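Local coordinates for protein, Family 18 Chitinase (Crocus vernus, PDB 3SIM) that probably hydrolyses the glycosidic linkages of chitin as a plant family 18 chitinase built on a TIM barrel, at residues P21-I26 with Q270-V274; Q93-A97 with T136-I141; A157-P163 with I180-Q186. All coordinates share one frame; numbering follows the deposited sequence.

Contact 1 (P21-I26 with Q270-V274); sequences PINPHI and QAFLV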
loop_
_atom_site.group_PDB
_atom_site.type_symbol
_atom_site.label_atom_id
_atom_site.label_comp_id
_atom_site.label_asym_id
_atom_site.label_seq_id
_atom_site.Cartn_x
_atom_site.Cartn_y
_atom_site.Cartn_z
ATOM N N PRO A 21 0.998 -17.344 -5.047
ATOM C CA PRO A 21 0.437 -17.653 -6.360
ATOM C C PRO A 21 0.247 -16.402 -7.227
ATOM O O PRO A 21 -0.371 -15.462 -6.840
ATOM C CB PRO A 21 -0.914 -18.283 -6.042
ATOM C CG PRO A 21 -1.110 -18.166 -4.637
ATOM C CD PRO A 21 0.053 -17.626 -3.969
ATOM N N ILE A 22 0.814 -16.445 -8.408
ATOM C CA ILE A 22 0.722 -15.397 -9.368
ATOM C C ILE A 22 -0.002 -15.891 -10.644
ATOM O O ILE A 22 0.515 -16.684 -11.366
ATOM C CB ILE A 22 2.150 -14.852 -9.732
ATOM C CG1 ILE A 22 2.866 -14.252 -8.503
ATOM C CG2 ILE A 22 2.085 -13.907 -10.839
ATOM C CD1 ILE A 22 4.302 -14.113 -8.628
ATOM N N ASN A 23 -1.172 -15.339 -10.877
ATOM C CA ASN A 23 -1.975 -15.650 -12.023
ATOM C C ASN A 23 -1.459 -14.913 -13.257
ATOM O O ASN A 23 -1.507 -13.742 -13.301
ATOM C CB ASN A 23 -3.419 -15.261 -11.764
ATOM C CG ASN A 23 -4.395 -15.778 -12.846
ATOM O OD1 ASN A 23 -5.420 -16.292 -12.533
ATOM N ND2 ASN A 23 -4.090 -15.547 -14.054
ATOM N N PRO A 24 -1.016 -15.665 -14.247
ATOM C CA PRO A 24 -0.386 -15.136 -15.454
ATOM C C PRO A 24 -1.266 -14.263 -16.367
ATOM O O PRO A 24 -0.759 -13.576 -17.170
ATOM C CB PRO A 24 0.123 -16.397 -16.170
ATOM C CG PRO A 24 -0.681 -17.362 -15.743
ATOM C CD PRO A 24 -1.086 -17.103 -14.333
ATOM N N HIS A 25 -2.568 -14.381 -16.216
ATOM C CA HIS A 25 -3.531 -13.549 -16.910
ATOM C C HIS A 25 -3.779 -12.146 -16.333
ATOM O O HIS A 25 -4.330 -11.356 -16.993
ATOM C CB HIS A 25 -4.829 -14.295 -17.212
ATOM C CG HIS A 25 -4.634 -15.516 -18.046
ATOM N ND1 HIS A 25 -4.501 -15.479 -19.411
ATOM C CD2 HIS A 25 -4.483 -16.804 -17.694
ATOM C CE1 HIS A 25 -4.309 -16.692 -19.861
ATOM N NE2 HIS A 25 -4.300 -17.516 -18.840
ATOM N N ILE A 26 -3.349 -11.877 -15.105
ATOM C CA ILE A 26 -3.416 -10.542 -14.496
ATOM C C ILE A 26 -2.499 -9.584 -15.284
ATOM O O ILE A 26 -1.363 -9.842 -15.447
ATOM C CB ILE A 26 -2.997 -10.550 -12.987
ATOM C CG1 ILE A 26 -3.982 -11.296 -12.095
ATOM C CG2 ILE A 26 -2.790 -9.160 -12.439
ATOM C CD1 ILE A 26 -5.330 -10.696 -11.937
ATOM N N GLN A 270 -7.604 -13.247 -7.763
ATOM C CA GLN A 270 -7.034 -13.162 -9.079
ATOM C C GLN A 270 -7.884 -13.835 -10.186
ATOM O O GLN A 270 -8.109 -13.248 -11.187
ATOM C CB GLN A 270 -5.583 -13.672 -9.077
ATOM C CG GLN A 270 -4.575 -12.794 -8.396
ATOM C CD GLN A 270 -3.217 -13.424 -8.277
ATOM O OE1 GLN A 270 -2.938 -14.069 -7.323
ATOM N NE2 GLN A 270 -2.405 -13.222 -9.227
ATOM N N ALA A 271 -8.381 -15.023 -9.899
ATOM C CA ALA A 271 -9.305 -15.752 -10.768
ATOM C C ALA A 271 -10.580 -14.967 -10.988
ATOM O O ALA A 271 -10.988 -14.862 -12.066
ATOM C CB ALA A 271 -9.624 -17.085 -10.240
ATOM N N PHE A 272 -11.090 -14.346 -9.936
ATOM C CA PHE A 272 -12.258 -13.505 -10.028
ATOM C C PHE A 272 -11.970 -12.320 -10.987
ATOM O O PHE A 272 -12.744 -12.042 -11.776
ATOM C CB PHE A 272 -12.747 -12.988 -8.660
ATOM C CG PHE A 272 -13.855 -11.949 -8.748
ATOM C CD1 PHE A 272 -15.143 -12.317 -8.951
ATOM C CD2 PHE A 272 -13.588 -10.602 -8.689
ATOM C CE1 PHE A 272 -16.097 -11.406 -9.077
ATOM C CE2 PHE A 272 -14.569 -9.700 -8.802
ATOM C CZ PHE A 272 -15.829 -10.109 -8.994
ATOM N N LEU A 273 -10.829 -11.675 -10.878
ATOM C CA LEU A 273 -10.514 -10.499 -11.672
ATOM C C LEU A 273 -10.522 -10.757 -13.199
ATOM O O LEU A 273 -11.007 -10.016 -13.974
ATOM C CB LEU A 273 -9.205 -9.877 -11.217
ATOM C CG LEU A 273 -9.367 -9.004 -9.979
ATOM C CD1 LEU A 273 -8.093 -8.797 -9.321
ATOM C CD2 LEU A 273 -10.123 -7.695 -10.227
ATOM N N VAL A 274 -9.978 -11.888 -13.544
ATOM C CA VAL A 274 -9.684 -12.284 -14.871
ATOM C C VAL A 274 -10.876 -12.966 -15.624
ATOM O O VAL A 274 -10.818 -13.085 -16.778
ATOM C CB VAL A 274 -8.401 -13.118 -14.704
ATOM C CG1 VAL A 274 -8.492 -14.509 -15.045
ATOM C CG2 VAL A 274 -7.168 -12.380 -14.968
#
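Ile-26 and Val-274 meet through the ends of their side chains, which cross at about a right angle, with Ile-26 CD1 3.9 Å from Val-274 CG2. The same CD1 lies 4.0 Å from Leu-273 CB: with CG1 beside the backbone N (chi1 -68°) and a second bend at chi2 (-67°), the ethyl arm of Ile-26 reaches the helix. Val-274 CG2 is shared, since it also packs against His-25 CB at 3.8 Å, while the imidazole of His-25 turns outward. Across the contact, the extended chain of Gln-270 passes Ile-26, its CG 4.0 Å from Ile-26 CG1. Nearer its root, Gln-270 CB meets Asn-23 CB at 3.8 Å, and its amide ends beside the backbone of Pro-21 and Asn-23. A type I turn from Asn-23 to Ile-26 shapes the loop, closed by the bond from Ile-26 N to Asn-23 O (3.2 Å), and Asn-75 ND2 secures it further through Ile-26 O. The contact thus ties the C-terminal helix 264-274 to the connection between strands 2-7 and 28-37. Gln-270 and Ile-22 both touch Phe-29 of strand 28-37, whereas Phe-272 packs on helix 230-243.

Contact 2 (Q93-A97 with T136-I141); sequences QFQAA and TFAECI
The ring of Phe-94 receives the edge of Phe-137 on one face, a T-shaped pair with centroids 5.2 Å apart and planes at 85°. Phe-137 CD1 sits over the ring centre, 3.8 Å from Phe-94 CD1. Phe-94 takes up this place because its CG stands anti to the backbone N (chi1 -170°), carrying the ring from the loop toward the helix. Around its rim the packing stays close: Cys-140 CB lies 3.9 Å from Phe-94 CZ, near the ring plane, and the thiol follows as a sulfur-aromatic contact at the edge. Ile-141 CD1 approaches Phe-94 CE1 obliquely at 4.2 Å. The other end is sparser and only partly buried. There the Ala-96 methyl meets Cys-140 SG at 4.0 Å and Thr-136 CG2 at 4.2 Å, while Thr-136 OG1 is engaged by Asp-133. A glycerol, probably from the crystallisation liquor, lies beside Thr-136 and is weakly bonded by Ala-96 O, which suggests that this side is accessible to small molecules. The loop leading into helix 99-116 is thereby laid against helix 134-150. Trp-102 of helix 99-116 packs on Phe-94, Ala-96, Cys-140 and Ile-141, and helix 166-175 adds Tyr-169, whose ring meets Phe-137 edge-to-face.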
loop_
_atom_site.group_PDB
_atom_site.type_symbol
_atom_site.label_atom_id
_atom_site.label_comp_id
_atom_site.label_asym_id
_atom_site.label_seq_id
_atom_site.Cartn_x
_atom_site.Cartn_y
_atom_site.Cartn_z
ATOM N N GLN A 93 4.527 8.181 13.834
ATOM C CA GLN A 93 3.996 9.524 13.714
ATOM C C GLN A 93 4.701 10.264 12.583
ATOM O O GLN A 93 5.909 10.355 12.624
ATOM C CB GLN A 93 4.173 10.314 15.020
ATOM C CG GLN A 93 3.411 9.762 16.237
ATOM C CD GLN A 93 1.957 10.130 16.293
ATOM O OE1 GLN A 93 1.250 9.630 17.123
ATOM N NE2 GLN A 93 1.505 10.956 15.382
ATOM N N PHE A 94 3.958 10.776 11.600
ATOM C CA PHE A 94 4.570 11.649 10.597
ATOM C C PHE A 94 5.078 12.926 11.249
ATOM O O PHE A 94 4.352 13.622 11.871
ATOM C CB PHE A 94 3.652 12.040 9.430
ATOM C CG PHE A 94 4.363 12.727 8.296
ATOM C CD1 PHE A 94 4.879 12.012 7.272
ATOM C CD2 PHE A 94 4.569 14.082 8.278
ATOM C CE1 PHE A 94 5.550 12.618 6.276
ATOM C CE2 PHE A 94 5.239 14.657 7.237
ATOM C CZ PHE A 94 5.729 13.920 6.266
ATOM N N GLN A 95 6.351 13.183 11.057
ATOM C CA GLN A 95 7.018 14.338 11.600
ATOM C C GLN A 95 8.025 14.958 10.643
ATOM O O GLN A 95 8.912 14.281 10.215
ATOM C CB GLN A 95 7.763 13.972 12.887
ATOM C CG GLN A 95 7.061 13.077 13.851
ATOM C CD GLN A 95 7.816 12.908 15.128
ATOM O OE1 GLN A 95 8.283 13.851 15.688
ATOM N NE2 GLN A 95 7.935 11.705 15.579
ATOM N N ALA A 96 7.855 16.241 10.336
ATOM C CA ALA A 96 8.819 17.010 9.560
ATOM C C ALA A 96 9.377 18.244 10.297
ATOM O O ALA A 96 8.641 19.035 10.825
ATOM C CB ALA A 96 8.263 17.413 8.265
ATOM N N ALA A 97 10.693 18.354 10.358
ATOM C CA ALA A 97 11.359 19.526 10.908
ATOM C C ALA A 97 11.169 20.805 10.065
ATOM O O ALA A 97 10.973 21.853 10.588
ATOM C CB ALA A 97 12.771 19.258 11.201
ATOM N N THR A 136 1.395 20.330 5.673
ATOM C CA THR A 136 2.786 19.927 5.794
ATOM C C THR A 136 3.023 18.526 5.231
ATOM O O THR A 136 3.905 18.333 4.463
ATOM C CB THR A 136 3.322 20.046 7.292
ATOM O OG1 THR A 136 3.361 21.407 7.712
ATOM C CG2 THR A 136 4.659 19.409 7.435
ATOM N N PHE A 137 2.140 17.607 5.593
ATOM C CA PHE A 137 2.048 16.256 5.023
ATOM C C PHE A 137 1.770 16.260 3.513
ATOM O O PHE A 137 2.425 15.632 2.805
ATOM C CB PHE A 137 0.901 15.449 5.722
ATOM C CG PHE A 137 0.732 14.013 5.234
ATOM C CD1 PHE A 137 1.715 13.041 5.446
ATOM C CD2 PHE A 137 -0.380 13.633 4.548
ATOM C CE1 PHE A 137 1.499 11.737 4.969
ATOM C CE2 PHE A 137 -0.531 12.373 4.108
ATOM C CZ PHE A 137 0.357 11.434 4.330
ATOM N N ALA A 138 0.801 17.024 3.056
ATOM C CA ALA A 138 0.501 17.095 1.648
ATOM C C ALA A 138 1.677 17.593 0.790
ATOM O O ALA A 138 1.953 17.038 -0.200
ATOM C CB ALA A 138 -0.734 17.929 1.404
ATOM N N GLU A 139 2.325 18.640 1.247
ATOM C CA GLU A 139 3.486 19.219 0.624
ATOM C C GLU A 139 4.712 18.309 0.602
ATOM O O GLU A 139 5.242 18.166 -0.418
ATOM C CB GLU A 139 3.893 20.526 1.282
ATOM C CG GLU A 139 3.233 21.746 0.847
ATOM C CD GLU A 139 3.649 22.994 1.667
ATOM O OE1 GLU A 139 4.849 23.324 1.732
ATOM O OE2 GLU A 139 2.745 23.616 2.230
ATOM N N CYS A 140 5.053 17.667 1.712
ATOM C CA CYS A 140 6.154 16.749 1.780
ATOM C C CYS A 140 5.958 15.544 0.822
ATOM O O CYS A 140 6.810 15.291 0.009
ATOM C CB CYS A 140 6.316 16.219 3.215
ATOM S SG CYS A 140 7.100 17.260 4.463
ATOM N N ILE A 141 4.829 14.862 0.935
ATOM C CA ILE A 141 4.534 13.741 0.086
ATOM C C ILE A 141 4.369 14.118 -1.389
ATOM O O ILE A 141 4.849 13.432 -2.224
ATOM C CB ILE A 141 3.338 12.887 0.569
ATOM C CG1 ILE A 141 3.509 12.524 2.036
ATOM C CG2 ILE A 141 3.121 11.673 -0.307
ATOM C CD1 ILE A 141 4.621 11.643 2.308
#

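Contact 3 (A157-P163 with I180-Q186); sequences ASISPFP and INHINYQ
Two parallel neighbours of the TIM barrel wall, strands 157-159 and 182-184, meet here as the ends of a beta-alpha-beta unit whose crossover is helix 166-175. The backbone ladder begins with Asn-181 N bonded to Ala-157 O at 2.9 Å. Ile-159 then sits between its partners: Ile-159 O accepts from Asn-184 N at 2.9 Å, while Ile-159 N gives a weak bond to His-182 O. Beyond the strands, Gln-186 N reaches Pro-161 O at 3.0 Å in a fairly straight bond (164°), prolonging the pairing into the loops. On the helix-facing side, Ile-159 and Ile-183 lie side by side, CG1 of Ile-159 3.9 Å from CG2 of Ile-183, and that same CG2 touches Pro-161 CD at 3.7 Å. Tyr-185 brings its ring back against 161-163, CG anti to the backbone N (chi1 -152°): Phe-162 CA makes a CH-pi contact over one face, Pro-161 CG meets Tyr-185 CD2 at 3.7 Å, and the hydroxyl bonds Asp-166 and Lys-209. A leucine in place of Tyr-185 would probably leave Asp-166 and Lys-209 without their shared hydroxyl and uncover the backbone of Phe-162. On the barrel-interior side the chemistry turns polar. His-182 ND1 donates to Asn-184 OD1 at 3.2 Å; this oxygen lies close to the imidazole plane, whereas ND1 stands above the plane of the Asn-184 carbonyl. Ser-158 and Ser-160 both bond Asp-123 OD1, and Tyr-6 OH joins Ser-160 to Asn-184. This network suggests that the Asp-123 carboxylate is held in position by at least two hydroxyls, consistent with the family 18 acidic signature on strand 121-125.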
loop_
_atom_site.group_PDB
_atom_site.type_symbol
_atom_site.label_atom_id
_atom_site.label_comp_id
_atom_site.label_asym_id
_atom_site.label_seq_id
_atom_site.Cartn_x
_atom_site.Cartn_y
_atom_site.Cartn_z
ATOM N N ALA A 157 2.726 5.686 -8.277
ATOM C CA ALA A 157 2.441 5.933 -6.880
ATOM C C ALA A 157 0.969 5.742 -6.454
ATOM O O ALA A 157 0.078 6.100 -7.159
ATOM C CB ALA A 157 2.919 7.269 -6.496
ATOM N N SER A 158 0.799 5.199 -5.260
ATOM C CA SER A 158 -0.462 4.930 -4.598
ATOM C C SER A 158 -0.547 5.486 -3.151
ATOM O O SER A 158 0.431 5.687 -2.503
ATOM C CB SER A 158 -0.723 3.427 -4.521
ATOM O OG SER A 158 0.265 2.754 -3.810
ATOM N N ILE A 159 -1.762 5.642 -2.680
ATOM C CA ILE A 159 -2.042 6.003 -1.299
ATOM C C ILE A 159 -2.969 4.971 -0.647
ATOM O O ILE A 159 -3.733 4.375 -1.316
ATOM C CB ILE A 159 -2.563 7.466 -1.129
ATOM C CG1 ILE A 159 -3.854 7.717 -1.906
ATOM C CG2 ILE A 159 -1.564 8.461 -1.508
ATOM C CD1 ILE A 159 -4.437 9.065 -1.746
ATOM N N SER A 160 -2.897 4.788 0.665
ATOM C CA SER A 160 -3.713 3.815 1.334
ATOM C C SER A 160 -4.509 4.368 2.538
ATOM O O SER A 160 -4.320 3.960 3.600
ATOM C CB SER A 160 -2.917 2.543 1.691
ATOM O OG SER A 160 -2.064 2.091 0.720
ATOM N N PRO A 161 -5.432 5.282 2.296
ATOM C CA PRO A 161 -6.249 5.879 3.336
ATOM C C PRO A 161 -7.391 4.999 3.919
ATOM O O PRO A 161 -7.641 3.904 3.509
ATOM C CB PRO A 161 -6.804 7.133 2.649
ATOM C CG PRO A 161 -6.960 6.792 1.362
ATOM C CD PRO A 161 -5.894 5.756 1.003
ATOM N N PHE A 162 -8.047 5.543 4.927
ATOM C CA PHE A 162 -9.234 5.014 5.576
ATOM C C PHE A 162 -9.930 6.187 6.296
ATOM O O PHE A 162 -9.373 7.238 6.380
ATOM C CB PHE A 162 -8.944 3.813 6.501
ATOM C CG PHE A 162 -7.800 4.016 7.429
ATOM C CD1 PHE A 162 -6.473 3.803 7.052
ATOM C CD2 PHE A 162 -8.024 4.458 8.706
ATOM C CE1 PHE A 162 -5.460 4.029 7.938
ATOM C CE2 PHE A 162 -6.989 4.674 9.557
ATOM C CZ PHE A 162 -5.729 4.465 9.163
ATOM N N PRO A 163 -11.147 5.989 6.778
ATOM C CA PRO A 163 -11.981 7.129 7.116
ATOM C C PRO A 163 -11.324 8.018 8.169
ATOM O O PRO A 163 -11.294 9.153 7.955
ATOM C CB PRO A 163 -13.215 6.493 7.651
ATOM C CG PRO A 163 -13.383 5.301 6.853
ATOM C CD PRO A 163 -11.958 4.785 6.667
ATOM N N ILE A 180 -0.711 10.914 -8.210
ATOM C CA ILE A 180 -1.231 9.681 -7.657
ATOM C C ILE A 180 -2.024 8.816 -8.701
ATOM O O ILE A 180 -3.036 9.224 -9.228
ATOM C CB ILE A 180 -2.108 9.967 -6.436
ATOM C CG1 ILE A 180 -1.333 10.617 -5.305
ATOM C CG2 ILE A 180 -2.715 8.766 -5.947
ATOM C CD1 ILE A 180 -2.072 11.496 -4.566
ATOM N N ASN A 181 -1.478 7.649 -8.979
ATOM C CA ASN A 181 -2.075 6.664 -9.841
ATOM C C ASN A 181 -3.358 5.912 -9.446
ATOM O O ASN A 181 -4.169 5.754 -10.264
ATOM C CB ASN A 181 -1.048 5.718 -10.367
ATOM C CG ASN A 181 0.006 6.424 -11.151
ATOM O OD1 ASN A 181 -0.188 6.796 -12.230
ATOM N ND2 ASN A 181 1.060 6.660 -10.554
ATOM N N HIS A 182 -3.440 5.447 -8.215
ATOM C CA HIS A 182 -4.588 4.753 -7.646
ATOM C C HIS A 182 -4.589 4.773 -6.111
ATOM O O HIS A 182 -3.634 5.147 -5.505
ATOM C CB HIS A 182 -4.740 3.312 -8.140
ATOM C CG HIS A 182 -3.485 2.521 -8.071
ATOM N ND1 HIS A 182 -3.167 1.742 -7.002
ATOM C CD2 HIS A 182 -2.456 2.413 -8.928
ATOM C CE1 HIS A 182 -2.008 1.173 -7.205
ATOM N NE2 HIS A 182 -1.555 1.569 -8.368
ATOM N N ILE A 183 -5.679 4.341 -5.540
ATOM C CA ILE A 183 -5.971 4.467 -4.151
ATOM C C ILE A 183 -6.389 3.122 -3.569
ATOM O O ILE A 183 -7.422 2.616 -3.850
ATOM C CB ILE A 183 -7.021 5.551 -3.905
ATOM C CG1 ILE A 183 -6.639 6.827 -4.611
ATOM C CG2 ILE A 183 -7.234 5.801 -2.412
ATOM C CD1 ILE A 183 -7.653 7.781 -4.594
ATOM N N ASN A 184 -5.510 2.577 -2.773
ATOM C CA ASN A 184 -5.730 1.349 -2.101
ATOM C C ASN A 184 -6.451 1.551 -0.757
ATOM O O ASN A 184 -5.858 1.474 0.275
ATOM C CB ASN A 184 -4.457 0.521 -1.984
ATOM C CG ASN A 184 -3.696 0.360 -3.309
ATOM O OD1 ASN A 184 -4.242 0.199 -4.379
ATOM N ND2 ASN A 184 -2.425 0.348 -3.174
ATOM N N TYR A 185 -7.758 1.801 -0.843
ATOM C CA TYR A 185 -8.558 2.159 0.315
ATOM C C TYR A 185 -8.663 0.943 1.200
ATOM O O TYR A 185 -8.799 -0.107 0.743
ATOM C CB TYR A 185 -9.947 2.707 -0.039
ATOM C CG TYR A 185 -10.544 3.653 0.931
ATOM C CD1 TYR A 185 -11.489 3.244 1.857
ATOM C CD2 TYR A 185 -10.196 4.979 0.933
ATOM C CE1 TYR A 185 -12.083 4.124 2.736
ATOM C CE2 TYR A 185 -10.729 5.851 1.799
ATOM C CZ TYR A 185 -11.670 5.434 2.729
ATOM O OH TYR A 185 -12.172 6.301 3.620
ATOM N N GLN A 186 -8.472 1.168 2.474
ATOM C CA GLN A 186 -8.390 0.152 3.499
ATOM C C GLN A 186 -9.821 -0.158 4.083
ATOM O O GLN A 186 -10.204 0.283 5.137
ATOM C CB GLN A 186 -7.296 0.502 4.539
ATOM C CG GLN A 186 -5.841 0.618 4.072
ATOM C CD GLN A 186 -4.832 0.577 5.234
ATOM O OE1 GLN A 186 -3.988 1.425 5.362
ATOM N NE2 GLN A 186 -4.959 -0.413 6.056
#

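In the fold
The three contacts sample a TIM barrel from its wall to its periphery. Contact 3 is the most central, about 7 Å from the chain's centre, and adjoins the probable active site: Phe-162 and Gln-186 touch Glu-127, which fits the position of the acid in the family 18 DxDxE signature. Contact 2 lies about 17 Å away between centres, with nearest atoms about 6 Å apart. Leu-172 and Tyr-169 of helix 166-175 touch both, and Phe-94 meets Tyr-126, next to Glu-127. Contact 1 is more remote, about 21 Å from contact 3 and 37 Å from contact 2 between centres; it brings the last helix against the loop that follows the first strand.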